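Local coordinates for mandelate racemase/muconate lactonizing enzyme family protein (Azoarcus sp., PDB 2QDE) that belongs to the enolase superfamily, pairing an N-terminal capping domain with a TIM-barrel-like domain, and holds a barium ion in this model, at residues A[6-12]-A[382-388]. Residue numbers count along the deposited sequence, not the author numbering.
Sequences TKVEVIP and KAARVVT
This contact is an antiparallel beta pairing between the two ends of the modelled chain. Strand 5-15 opens the N-terminal domain. The last modelled residues return from the barrel domain and add strand 385-387 as an edge of the antiparallel sheet of the N-terminal domain, beside strand 5-15. The strand axes approach to 4.8 Å at 165°. Val8 faces Val387 and Val10 faces Arg385 as hydrogen-bonded pairs, with CA-CA distances of 5.2 and 5.3 Å. Glu9 faces Val386 between them as a non-hydrogen-bonded pair, CA-CA 4.5 Å. Val8 to Val10 and Arg385 to Val387 are extended, with phi/psi near -120/130. Four bonds join the backbones, all 2.9 Å: Val8 N to Val387 O, Val387 N to Val8 O, Val10 N to Arg385 O and Arg385 N to Val10 O. Beyond them, one water donates to Thr6 O (3.3 Å) and Thr388 O (2.5 Å).

Val8, Val10, Arg385 and Val387 point to one face. Cys70 of helix 62-78 covers Val10, Arg385 and Val387; Leu79 after the helix covers Val8 and Val387. These three valines are t. The extended Arg385 side chain reaches a salt bridge with Asp71. Glu9 and Val386 lie on the other face, where Lys7 CE meets Val386 CG1 at 3.5 Å. Thr6 (psi -11°) and Lys7 form a classic beta bulge against His39. Past the ladder, Pro12 CD rests 3.5 Å from Ala383 O. Lys382 NZ makes a salt bridge with Asp63 and a hydrogen bond with Gln62. Backbone bonds thus set the register, while apolar packing and the outside partners Asp71 and Asp63 fasten the C-terminal segment to the N-terminal domain.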
loop_
_atom_site.group_PDB
_atom_site.type_symbol
_atom_site.label_atom_id
_atom_site.label_comp_id
_atom_site.label_asym_id
_atom_site.label_seq_id
_atom_site.Cartn_x
_atom_site.Cartn_y
_atom_site.Cartn_z
ATOM N N THR A 6 0.853 -5.584 -52.408
ATOM C CA THR A 6 0.253 -6.576 -53.294
ATOM C C THR A 6 0.878 -7.952 -53.156
ATOM O O THR A 6 0.354 -8.930 -53.689
ATOM C CB THR A 6 0.408 -6.151 -54.760
ATOM O OG1 THR A 6 1.800 -6.049 -55.070
ATOM C CG2 THR A 6 -0.254 -4.811 -55.001
ATOM N N LYS A 7 1.997 -8.030 -52.445
ATOM C CA LYS A 7 2.681 -9.301 -52.285
ATOM C C LYS A 7 3.506 -9.330 -51.006
ATOM O O LYS A 7 4.244 -8.395 -50.705
ATOM C CB LYS A 7 3.568 -9.533 -53.512
ATOM C CG LYS A 7 4.271 -10.873 -53.605
ATOM C CD LYS A 7 4.976 -10.955 -54.968
ATOM C CE LYS A 7 6.162 -11.905 -54.946
ATOM N NZ LYS A 7 6.961 -11.825 -56.214
ATOM N N VAL A 8 3.365 -10.413 -50.247
ATOM C CA VAL A 8 4.110 -10.565 -49.011
ATOM C C VAL A 8 5.004 -11.790 -49.152
ATOM O O VAL A 8 4.521 -12.904 -49.385
ATOM C CB VAL A 8 3.151 -10.725 -47.810
ATOM C CG1 VAL A 8 3.938 -10.901 -46.528
ATOM C CG2 VAL A 8 2.251 -9.505 -47.715
ATOM N N GLU A 9 6.309 -11.579 -49.016
ATOM C CA GLU A 9 7.285 -12.654 -49.159
ATOM C C GLU A 9 8.204 -12.833 -47.950
ATOM O O GLU A 9 8.855 -11.885 -47.509
ATOM C CB GLU A 9 8.125 -12.401 -50.419
ATOM C CG GLU A 9 9.405 -13.213 -50.509
ATOM C CD GLU A 9 10.194 -12.905 -51.767
ATOM O OE1 GLU A 9 9.992 -11.811 -52.340
ATOM O OE2 GLU A 9 11.024 -13.745 -52.177
ATOM N N VAL A 10 8.259 -14.062 -47.436
ATOM C CA VAL A 10 9.097 -14.391 -46.285
ATOM C C VAL A 10 10.142 -15.431 -46.674
ATOM O O VAL A 10 9.800 -16.537 -47.083
ATOM C CB VAL A 10 8.256 -14.943 -45.117
ATOM C CG1 VAL A 10 9.160 -15.277 -43.943
ATOM C CG2 VAL A 10 7.212 -13.918 -44.706
ATOM N N ILE A 11 11.411 -15.061 -46.536
ATOM C CA ILE A 11 12.537 -15.918 -46.890
ATOM C C ILE A 11 13.296 -16.431 -45.671
ATOM O O ILE A 11 13.855 -15.645 -44.901
ATOM C CB ILE A 11 13.555 -15.146 -47.763
ATOM C CG1 ILE A 11 12.833 -14.448 -48.914
ATOM C CG2 ILE A 11 14.630 -16.093 -48.272
ATOM C CD1 ILE A 11 13.693 -13.458 -49.645
ATOM N N PRO A 12 13.343 -17.762 -45.486
ATOM C CA PRO A 12 14.060 -18.333 -44.341
ATOM C C PRO A 12 15.554 -18.458 -44.652
ATOM O O PRO A 12 15.940 -19.122 -45.617
ATOM C CB PRO A 12 13.393 -19.691 -44.172
ATOM C CG PRO A 12 13.136 -20.091 -45.604
ATOM C CD PRO A 12 12.619 -18.808 -46.236
ATOM N N LYS A 382 14.276 -25.781 -46.681
ATOM C CA LYS A 382 13.217 -24.783 -46.624
ATOM C C LYS A 382 13.174 -23.907 -47.867
ATOM O O LYS A 382 14.150 -23.799 -48.610
ATOM C CB LYS A 382 13.382 -23.905 -45.378
ATOM C CG LYS A 382 13.131 -24.652 -44.078
ATOM C CD LYS A 382 12.987 -23.720 -42.872
ATOM C CE LYS A 382 12.482 -24.504 -41.659
ATOM N NZ LYS A 382 12.487 -23.711 -40.389
ATOM N N ALA A 383 12.028 -23.279 -48.086
ATOM C CA ALA A 383 11.844 -22.420 -49.237
ATOM C C ALA A 383 11.130 -21.142 -48.827
ATOM O O ALA A 383 10.456 -21.098 -47.798
ATOM C CB ALA A 383 11.039 -23.151 -50.306
ATOM N N ALA A 384 11.296 -20.100 -49.630
ATOM C CA ALA A 384 10.649 -18.831 -49.360
ATOM C C ALA A 384 9.158 -19.026 -49.568
ATOM O O ALA A 384 8.744 -19.865 -50.368
ATOM C CB ALA A 384 11.168 -17.762 -50.316
ATOM N N ARG A 385 8.349 -18.261 -48.844
ATOM C CA ARG A 385 6.912 -18.363 -48.996
ATOM C C ARG A 385 6.360 -17.043 -49.521
ATOM O O ARG A 385 6.773 -15.970 -49.074
ATOM C CB ARG A 385 6.252 -18.718 -47.669
ATOM C CG ARG A 385 4.775 -18.913 -47.830
ATOM C CD ARG A 385 4.135 -19.498 -46.602
ATOM N NE ARG A 385 2.688 -19.554 -46.777
ATOM C CZ ARG A 385 1.843 -19.900 -45.821
ATOM N NH1 ARG A 385 2.312 -20.217 -44.621
ATOM N NH2 ARG A 385 0.539 -19.935 -46.065
ATOM N N VAL A 386 5.429 -17.125 -50.469
ATOM C CA VAL A 386 4.843 -15.931 -51.073
ATOM C C VAL A 386 3.317 -15.951 -51.033
ATOM O O VAL A 386 2.688 -16.980 -51.284
ATOM C CB VAL A 386 5.310 -15.777 -52.545
ATOM C CG1 VAL A 386 4.713 -14.525 -53.167
ATOM C CG2 VAL A 386 6.828 -15.711 -52.603
ATOM N N VAL A 387 2.734 -14.804 -50.702
ATOM C CA VAL A 387 1.292 -14.654 -50.618
ATOM C C VAL A 387 0.894 -13.431 -51.427
ATOM O O VAL A 387 1.481 -12.362 -51.269
ATOM C CB VAL A 387 0.815 -14.425 -49.163
ATOM C CG1 VAL A 387 -0.703 -14.533 -49.095
ATOM C CG2 VAL A 387 1.464 -15.426 -48.221
ATOM N N THR A 388 -0.097 -13.596 -52.299
ATOM C CA THR A 388 -0.591 -12.498 -53.120
ATOM C C THR A 388 -2.088 -12.366 -52.880
ATOM O O THR A 388 -2.651 -11.318 -53.260
ATOM C CB THR A 388 -0.353 -12.739 -54.633
ATOM O OG1 THR A 388 -0.910 -14.004 -55.001
ATOM C CG2 THR A 388 1.136 -12.747 -54.956
HETATM O O HOH W 1 -2.903 -8.878 -53.586
#